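Local coordinates for ADP compounds hydrolase nudE (Escherichia coli, PDB 1VHG) that hydrolyses ADP-ribose, NADH and adenosine dinucleotides such as Ap3A and Ap2A, using magnesium or other divalent cations, and works as a homodimer, at the interface of chains A and B. Numbering follows the deposited sequence. Chains: chain A/B, ADP compounds hydrolase nudE.

Contact 1: the interface of chains A and B. Residues chain A 68, 70, 75, 144; chain B 10, 29, 31, 33, 41.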
# COMPACT_ATOMS: atom_id res chain seq x y z
N TYR A 68 2.22 -0.99 -17.39
CA TYR A 68 3.48 -1.65 -17.13
C TYR A 68 4.16 -1.17 -15.85
O TYR A 68 4.31 0.03 -15.63
CB TYR A 68 4.43 -1.45 -18.31
CG TYR A 68 5.73 -2.19 -18.10
CD1 TYR A 68 6.88 -1.49 -17.77
CD2 TYR A 68 5.77 -3.58 -18.20
CE1 TYR A 68 8.07 -2.17 -17.59
CE2 TYR A 68 6.96 -4.26 -18.04
CZ TYR A 68 8.09 -3.55 -17.73
OH TYR A 68 9.28 -4.20 -17.51
N VAL A 70 7.75 -1.58 -13.86
CA VAL A 70 9.12 -2.08 -14.00
C VAL A 70 9.59 -2.85 -12.78
O VAL A 70 10.42 -3.77 -12.90
CB VAL A 70 10.11 -0.97 -14.38
CG1 VAL A 70 10.43 -0.09 -13.20
CG2 VAL A 70 11.37 -1.59 -14.98
N TYR A 75 2.41 -6.21 -16.39
CA TYR A 75 1.30 -5.29 -16.53
C TYR A 75 0.35 -5.41 -15.37
O TYR A 75 -0.22 -6.48 -15.15
CB TYR A 75 0.54 -5.56 -17.85
CG TYR A 75 1.27 -4.88 -19.00
CD1 TYR A 75 2.18 -5.58 -19.78
CD2 TYR A 75 1.04 -3.54 -19.27
CE1 TYR A 75 2.85 -4.95 -20.81
CE2 TYR A 75 1.70 -2.91 -20.31
CZ TYR A 75 2.61 -3.61 -21.07
OH TYR A 75 3.29 -2.98 -22.08
N PRO A 144 4.64 6.36 -21.96
CA PRO A 144 5.37 5.94 -23.14
C PRO A 144 4.52 5.12 -24.09
O PRO A 144 4.90 4.90 -25.24
CB PRO A 144 6.50 5.08 -22.58
CG PRO A 144 5.97 4.55 -21.30
CD PRO A 144 5.03 5.58 -20.76
N PRO B 10 7.61 -4.43 -22.58
CA PRO B 10 8.71 -3.65 -23.12
C PRO B 10 9.96 -4.52 -23.02
O PRO B 10 9.92 -5.53 -22.30
CB PRO B 10 8.78 -2.43 -22.23
CG PRO B 10 8.00 -2.74 -21.01
CD PRO B 10 7.01 -3.80 -21.39
N VAL B 29 16.68 1.20 -15.18
CA VAL B 29 16.28 0.22 -16.18
C VAL B 29 15.97 0.88 -17.52
O VAL B 29 15.12 1.76 -17.62
CB VAL B 29 15.02 -0.57 -15.76
CG1 VAL B 29 14.63 -1.58 -16.83
CG2 VAL B 29 15.21 -1.26 -14.41
N LEU B 31 14.37 0.63 -20.98
CA LEU B 31 13.31 -0.07 -21.64
C LEU B 31 13.06 0.41 -23.06
O LEU B 31 13.33 1.53 -23.46
CB LEU B 31 11.99 0.08 -20.84
CG LEU B 31 12.02 -0.50 -19.42
CD1 LEU B 31 10.73 -0.23 -18.69
CD2 LEU B 31 12.35 -1.99 -19.46
N PHE B 33 9.69 -0.02 -25.21
CA PHE B 33 8.30 -0.48 -25.30
C PHE B 33 8.03 -0.99 -26.70
O PHE B 33 8.71 -0.65 -27.67
CB PHE B 33 7.39 0.67 -24.88
CG PHE B 33 7.54 1.05 -23.43
CD1 PHE B 33 8.52 1.93 -23.03
CD2 PHE B 33 6.70 0.50 -22.47
CE1 PHE B 33 8.68 2.28 -21.70
CE2 PHE B 33 6.86 0.84 -21.14
CZ PHE B 33 7.84 1.73 -20.75
N TYR B 41 13.82 3.76 -16.46
CA TYR B 41 13.08 3.72 -15.20
C TYR B 41 14.02 3.44 -14.04
O TYR B 41 15.13 2.98 -14.20
CB TYR B 41 11.96 2.68 -15.25
CG TYR B 41 10.70 3.07 -15.98
CD1 TYR B 41 10.70 4.07 -16.94
CD2 TYR B 41 9.49 2.44 -15.74
CE1 TYR B 41 9.56 4.46 -17.61
CE2 TYR B 41 8.34 2.79 -16.41
CZ TYR B 41 8.38 3.81 -17.35
OH TYR B 41 7.24 4.18 -18.02
O HOH W 1 9.53 -5.98 -19.34
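A:Tyr68 lays its ring on B:Pro10 in the dimer interface of this Nudix hydrolase. CG of the proline sits over the middle of the ring, 3.3 Å from the centroid, as a CH-pi contact. CD of B:Pro10 lies along the CD2 and CE2 rim of the same ring. CG of A:Tyr68 is anti to its backbone N (chi1 -177°), which points the ring away from strand 61-69 and toward chain B. At its CD2 edge A:Tyr68 comes over the rim of the A:Tyr75 ring in its own chain.

A second CH-pi contact runs the other way. CG of A:Pro144 stands off-centre over a face of the B:Phe33 ring, 3.7 Å from its centroid. CB of B:Pro10 is near the opposite face, so a proline from each chain flanks this phenyl group, which is likely to restrict its turning.

Other apolar contacts surround these rings. CD1 of B:Leu31 reaches CE1 of A:Tyr68 at 3.5 Å. The same methyl lies above the rim of the B:Tyr41 ring within chain B. A:Val70 uses both its methyls. CG1 meets the ring edge of B:Tyr41 in plane, 3.7 Å from CD2. CG2 slides past B:Val29 and is 3.7 Å from its CG1. The far end of B:Tyr41 makes a separate van der Waals contact: its phenol OH lies 3.5 Å from CG of A:Pro144.

One polar link runs through water. The phenol OH of A:Tyr68 is 2.6 Å from water 1. That water is 3.0 Å from the carbonyl O of B:Pro10.

Contact 2: the interface of chains A and B. Residues chain A 7-10; chain B 66, 75, 148.
A:Leu7 meets B:Tyr75 across the interface, and these two residues bury about 93 and 85 Å² of surface. The leucine belongs to the N-terminal segment of one subunit of the Nudix homodimer. The tyrosine belongs to the other subunit. CD2 of A:Leu7 stands over the centre of the tyrosine ring, 4.1 Å above its plane. CD1 lies on the same face but nearer the root of the side chain, 3.7 Å from CG. Both methyls of the fork therefore rest on one aromatic face.

CG of B:Tyr75 is anti to its carbonyl carbon (chi1 -83°), and the ring plane stands nearly perpendicular to the CA-CB-CG plane (chi2 98°). This presents a broad face to the leucine and carries the phenol toward the backbone of the next residues of chain A. CE1 is 3.8 Å from CA of A:Lys9. The OH is 3.6 Å from the carbonyl O of A:Gln8, too long to count as a bond. CD of A:Pro10 is 3.9 Å from the same OH. With an alanine at B:Tyr75, the methyls of A:Leu7 would probably lose the surface they rest on, and the A:Gln8 to A:Pro10 stretch would be freer to shift.

A:Leu7 has support at its other side too. Its CD2 is 3.9 Å from CG of B:Pro148. The extended aliphatic chain of B:Arg66 passes its CD1 more loosely.

The chain A residues form an irregular stretch leading into strand 11-20. It lies against a surface of chain B made by strands 61-69 and 74-78 and by the loop before strand 149-153. The Nudix box follows shortly after the second of these strands.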
# COMPACT_ATOMS: atom_id res chain seq x y z
N LEU A 7 2.74 7.93 25.13
CA LEU A 7 3.74 7.79 24.09
C LEU A 7 4.58 9.09 24.06
O LEU A 7 4.00 10.16 24.18
CB LEU A 7 3.16 7.69 22.68
CG LEU A 7 2.25 6.55 22.31
CD1 LEU A 7 1.58 6.87 20.97
CD2 LEU A 7 3.00 5.23 22.25
N GLN A 8 5.85 8.93 23.85
CA GLN A 8 6.76 10.08 23.75
C GLN A 8 7.61 9.79 22.50
O GLN A 8 8.34 8.80 22.47
CB GLN A 8 7.55 10.24 25.01
CG GLN A 8 8.34 11.51 25.23
CD GLN A 8 9.33 11.37 26.38
OE1 GLN A 8 10.50 11.77 26.28
NE2 GLN A 8 8.90 10.74 27.48
N LYS A 9 7.38 10.58 21.44
CA LYS A 9 8.10 10.35 20.21
C LYS A 9 9.62 10.46 20.40
O LYS A 9 10.10 11.30 21.15
CB LYS A 9 7.75 11.31 19.09
CG LYS A 9 6.32 11.68 18.83
CD LYS A 9 6.28 12.52 17.55
CE LYS A 9 4.88 13.04 17.27
NZ LYS A 9 4.91 14.10 16.22
N PRO A 10 10.34 9.69 19.61
CA PRO A 10 11.80 9.72 19.65
C PRO A 10 12.32 11.10 19.30
O PRO A 10 11.58 11.88 18.67
CB PRO A 10 12.24 8.73 18.58
CG PRO A 10 11.03 8.23 17.92
CD PRO A 10 9.83 8.65 18.70
N ARG B 66 0.81 -0.17 18.48
CA ARG B 66 1.27 1.19 18.16
C ARG B 66 2.76 1.13 17.86
O ARG B 66 3.46 0.59 18.72
CB ARG B 66 1.01 2.14 19.32
CG ARG B 66 -0.50 2.29 19.61
CD ARG B 66 -0.71 3.48 20.52
NE ARG B 66 -2.13 3.51 20.94
CZ ARG B 66 -3.02 3.96 20.06
NH1 ARG B 66 -4.28 3.98 20.41
NH2 ARG B 66 -2.62 4.38 18.84
N TYR B 75 3.58 7.93 15.40
CA TYR B 75 3.15 6.62 15.87
C TYR B 75 2.02 6.10 15.02
O TYR B 75 1.01 6.77 14.81
CB TYR B 75 2.80 6.64 17.36
CG TYR B 75 4.06 6.48 18.19
CD1 TYR B 75 4.71 7.57 18.75
CD2 TYR B 75 4.62 5.23 18.35
CE1 TYR B 75 5.87 7.41 19.49
CE2 TYR B 75 5.78 5.04 19.08
CZ TYR B 75 6.39 6.14 19.65
OH TYR B 75 7.54 5.95 20.37
N PRO B 148 2.90 -0.80 22.35
CA PRO B 148 1.62 -0.75 23.04
C PRO B 148 0.58 -1.52 22.26
O PRO B 148 0.49 -1.37 21.04
CB PRO B 148 1.29 0.74 23.07
CG PRO B 148 2.59 1.43 22.96
CD PRO B 148 3.47 0.54 22.11

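The centres of the C-alpha atoms of contact 1 and contact 2 are about 41 Å apart, toward opposite ends of the dimer. The two-fold symmetry relates them closely. Pro10 and Tyr75 occur in both with the chains exchanged, and strand 61-69 supplies A:Tyr68 to contact 1 and B:Arg66 to contact 2. Each subunit thus sends its N-terminal segment across to its partner. Contact 1 adds strands 25-32 and 38-44 of chain B to this exchange. Since every contact has its twin, the packing described in each place occurs at both ends, consistent with an intertwined homodimer.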